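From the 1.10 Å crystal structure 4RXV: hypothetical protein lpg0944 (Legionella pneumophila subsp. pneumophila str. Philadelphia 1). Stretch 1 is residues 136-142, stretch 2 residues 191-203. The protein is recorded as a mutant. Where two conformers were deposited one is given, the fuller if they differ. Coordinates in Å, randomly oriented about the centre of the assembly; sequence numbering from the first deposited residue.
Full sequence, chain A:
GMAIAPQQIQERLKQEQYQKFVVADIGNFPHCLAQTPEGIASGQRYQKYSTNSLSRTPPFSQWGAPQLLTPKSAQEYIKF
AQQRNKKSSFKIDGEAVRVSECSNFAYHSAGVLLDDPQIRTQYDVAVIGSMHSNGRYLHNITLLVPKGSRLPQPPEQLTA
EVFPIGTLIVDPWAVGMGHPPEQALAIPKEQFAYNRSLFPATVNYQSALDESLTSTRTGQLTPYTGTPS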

# COMPACT_ATOMS: atom_id res chain seq x y z
N ARG A 136 13.40 -7.29 12.65
CA ARG A 136 12.48 -7.47 11.53
C ARG A 136 11.66 -6.20 11.34
O ARG A 136 11.38 -5.47 12.28
CB ARG A 136 11.53 -8.66 11.78
CG ARG A 136 12.22 -10.03 11.84
CD ARG A 136 11.23 -11.14 12.21
NE ARG A 136 10.72 -10.95 13.56
CZ ARG A 136 9.45 -11.12 13.94
NH1 ARG A 136 8.52 -11.52 13.08
NH2 ARG A 136 9.11 -10.89 15.19
N TYR A 137 11.25 -5.94 10.12
CA TYR A 137 10.33 -4.86 9.82
C TYR A 137 9.02 -5.50 9.34
O TYR A 137 8.95 -6.06 8.26
CB TYR A 137 10.93 -3.95 8.75
CG TYR A 137 12.17 -3.22 9.18
CD1 TYR A 137 12.11 -1.99 9.82
CD2 TYR A 137 13.42 -3.75 8.91
CE1 TYR A 137 13.28 -1.31 10.19
CE2 TYR A 137 14.58 -3.09 9.28
CZ TYR A 137 14.51 -1.87 9.91
OH TYR A 137 15.66 -1.21 10.28
N LEU A 138 8.01 -5.47 10.19
CA LEU A 138 6.80 -6.24 9.94
C LEU A 138 5.90 -5.69 8.84
O LEU A 138 5.07 -6.40 8.31
CB LEU A 138 5.94 -6.33 11.21
CG LEU A 138 6.59 -6.96 12.42
CD1 LEU A 138 5.61 -7.01 13.57
CD2 LEU A 138 7.09 -8.35 12.10
N HIS A 139 6.03 -4.40 8.53
CA HIS A 139 5.02 -3.69 7.76
C HIS A 139 5.65 -2.77 6.73
O HIS A 139 6.34 -1.83 7.09
CB HIS A 139 4.22 -2.86 8.74
CG HIS A 139 3.12 -2.06 8.13
ND1 HIS A 139 2.33 -2.53 7.10
CD2 HIS A 139 2.66 -0.83 8.43
CE1 HIS A 139 1.43 -1.61 6.78
NE2 HIS A 139 1.61 -0.58 7.58
N ASN A 140 5.39 -3.01 5.46
CA ASN A 140 5.90 -2.10 4.43
C ASN A 140 4.91 -0.97 4.20
O ASN A 140 3.69 -1.15 4.34
CB ASN A 140 6.25 -2.84 3.16
CG ASN A 140 7.36 -3.86 3.40
OD1 ASN A 140 8.30 -3.60 4.14
ND2 ASN A 140 7.25 -5.00 2.79
N ILE A 141 5.45 0.19 3.89
CA ILE A 141 4.69 1.42 3.68
C ILE A 141 5.22 2.10 2.44
O ILE A 141 6.42 2.07 2.18
CB ILE A 141 4.84 2.37 4.92
CG1 ILE A 141 4.23 1.70 6.16
CG2 ILE A 141 4.23 3.72 4.65
CD1 ILE A 141 4.50 2.48 7.45
N THR A 142 4.34 2.75 1.68
CA THR A 142 4.73 3.53 0.51
C THR A 142 4.81 4.99 0.89
O THR A 142 3.96 5.49 1.65
CB THR A 142 3.80 3.21 -0.65
OG1 THR A 142 4.08 1.87 -1.03
CG2 THR A 142 3.98 4.12 -1.85
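Stretch 2 191-203: QFAYNRSLFPATV

Stretch 1 is a single β-strand, and its alternation sets the rule of this contact: Tyr137, His139 and Ile141 direct their CA-to-CB bonds toward stretch 2, while the residues between them make no contact. Stretch 2 passes these side chains as an irregular chain, mostly loop and turn, its second half running from Ile141 back to Tyr137, and is strand by Thr202. No hydrogen bond joins the two segments; the contact is made by packing, of side chains and in places of stretch 2 backbone, and buries 321 Å² in all.

Stretch 2 begins at Gln191, clear of the strand. Phe192, at chi1 t, then brings its ring to Ile141, with CZ 3.7 Å from Ile141 CD1. Phe192 also opens a type I turn that ends at Asn195, closed by a weak hydrogen bond from Asn195 N to Phe192 O at 3.2 Å. Inside that turn Ala193 stays out of reach, whereas Tyr194 points toward the strand and sets its CD2 4.1 Å from His139 NE2. The two rings meet obliquely, centroids 6.0 Å apart and planes at 78°.

A second type I turn, Tyr194 to Ser197, overlaps the first and is held by Ser197 N to Tyr194 O at 3.1 Å. It carries Asn195 and Arg196 clear of the strand and returns the chain at Leu198. Here CA-to-CB runs sideways, yet the end of the side chain comes nearer, placing CD1 4.0 Å from Ile141 CD1. One isoleucine methyl thus serves two apolar partners that are six residues apart in sequence.

Phe199 points away, and a cis peptide bond leads into Pro200, whose O lies 3.6 Å from Tyr137 CE1, at the ring edge. Ala201 also points away, so it is its backbone CA that approaches Tyr137 CE1, at 3.8 Å. Thr202 turns toward the strand and lays CG2 over one face of the Tyr137 ring, 3.7 Å from the centroid, a CH-pi contact.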

# COMPACT_ATOMS: atom_id res chain seq x y z
N GLN A 191 -0.93 12.66 10.87
CA GLN A 191 -2.25 12.07 10.55
C GLN A 191 -2.22 10.53 10.51
O GLN A 191 -3.29 9.91 10.50
CB GLN A 191 -2.82 12.60 9.19
CG GLN A 191 -3.53 14.01 9.18
CD GLN A 191 -4.02 14.52 7.77
OE1 GLN A 191 -3.63 15.63 7.36
NE2 GLN A 191 -4.92 13.75 7.08
N PHE A 192 -1.05 9.90 10.50
CA PHE A 192 -0.94 8.47 10.16
C PHE A 192 -1.34 7.57 11.32
O PHE A 192 -0.88 7.75 12.44
CB PHE A 192 0.49 8.21 9.68
CG PHE A 192 0.81 6.74 9.42
CD1 PHE A 192 -0.03 5.91 8.69
CD2 PHE A 192 2.01 6.22 9.87
CE1 PHE A 192 0.29 4.59 8.47
CE2 PHE A 192 2.34 4.90 9.64
CZ PHE A 192 1.49 4.09 8.93
N ALA A 193 -2.17 6.57 11.02
CA ALA A 193 -2.69 5.63 12.01
C ALA A 193 -1.61 4.99 12.86
O ALA A 193 -1.84 4.75 14.03
CB ALA A 193 -3.44 4.53 11.30
N TYR A 194 -0.47 4.65 12.26
CA TYR A 194 0.57 3.90 12.97
C TYR A 194 1.83 4.75 13.13
O TYR A 194 2.96 4.27 13.01
CB TYR A 194 0.88 2.57 12.26
CG TYR A 194 -0.33 1.74 11.93
CD1 TYR A 194 -1.32 1.45 12.88
CD2 TYR A 194 -0.49 1.21 10.67
CE1 TYR A 194 -2.44 0.70 12.56
CE2 TYR A 194 -1.60 0.43 10.34
CZ TYR A 194 -2.56 0.18 11.29
OH TYR A 194 -3.64 -0.59 10.89
N ASN A 195 1.64 6.02 13.43
CA ASN A 195 2.77 6.94 13.44
C ASN A 195 3.77 6.72 14.56
O ASN A 195 4.89 7.19 14.42
CB ASN A 195 2.36 8.40 13.36
CG ASN A 195 1.56 8.85 14.51
OD1 ASN A 195 1.28 8.13 15.47
ND2 ASN A 195 1.19 10.11 14.44
N ARG A 196 3.45 6.01 15.64
CA ARG A 196 4.46 5.71 16.65
C ARG A 196 5.33 4.50 16.32
O ARG A 196 6.30 4.24 17.01
CB ARG A 196 3.81 5.54 18.02
CG ARG A 196 3.07 6.77 18.47
CD ARG A 196 4.01 7.92 18.78
NE ARG A 196 3.26 9.15 19.05
CZ ARG A 196 3.27 10.25 18.29
NH1 ARG A 196 4.02 10.32 17.19
NH2 ARG A 196 2.52 11.29 18.63
N SER A 197 4.97 3.75 15.28
CA SER A 197 5.78 2.64 14.82
C SER A 197 6.41 2.91 13.46
O SER A 197 7.06 2.04 12.91
CB SER A 197 4.94 1.38 14.73
OG SER A 197 3.96 1.49 13.73
N LEU A 198 6.23 4.13 12.94
CA LEU A 198 6.75 4.49 11.62
C LEU A 198 8.27 4.37 11.57
O LEU A 198 8.82 3.76 10.66
CB LEU A 198 6.30 5.91 11.28
CG LEU A 198 6.80 6.54 9.98
CD1 LEU A 198 6.45 5.68 8.79
CD2 LEU A 198 6.23 7.92 9.82
N PHE A 199 8.93 4.93 12.57
CA PHE A 199 10.40 4.92 12.66
C PHE A 199 10.85 4.03 13.81
O PHE A 199 10.16 3.96 14.84
CB PHE A 199 10.94 6.34 12.89
CG PHE A 199 10.48 7.33 11.87
CD1 PHE A 199 10.81 7.20 10.54
CD2 PHE A 199 9.68 8.39 12.25
CE1 PHE A 199 10.36 8.10 9.61
CE2 PHE A 199 9.25 9.30 11.32
CZ PHE A 199 9.60 9.17 10.00
N PRO A 200 12.01 3.36 13.67
CA PRO A 200 12.92 3.39 12.52
C PRO A 200 12.40 2.53 11.38
O PRO A 200 11.63 1.57 11.57
CB PRO A 200 14.20 2.78 13.09
CG PRO A 200 13.72 1.85 14.12
CD PRO A 200 12.56 2.55 14.76
N ALA A 201 12.84 2.87 10.18
CA ALA A 201 12.44 2.17 8.97
C ALA A 201 13.65 1.90 8.10
O ALA A 201 14.72 2.46 8.33
CB ALA A 201 11.38 2.98 8.20
N THR A 202 13.48 1.05 7.11
CA THR A 202 14.51 0.75 6.14
C THR A 202 13.95 1.02 4.74
O THR A 202 12.82 0.69 4.44
CB THR A 202 15.03 -0.70 6.29
OG1 THR A 202 16.14 -0.88 5.41
CG2 THR A 202 13.97 -1.75 6.02
N VAL A 203 14.76 1.59 3.87
CA VAL A 203 14.26 2.00 2.57
C VAL A 203 14.62 0.98 1.51
O VAL A 203 15.78 0.91 1.09
CB VAL A 203 14.75 3.40 2.17
CG1 VAL A 203 14.09 3.82 0.87
CG2 VAL A 203 14.45 4.40 3.27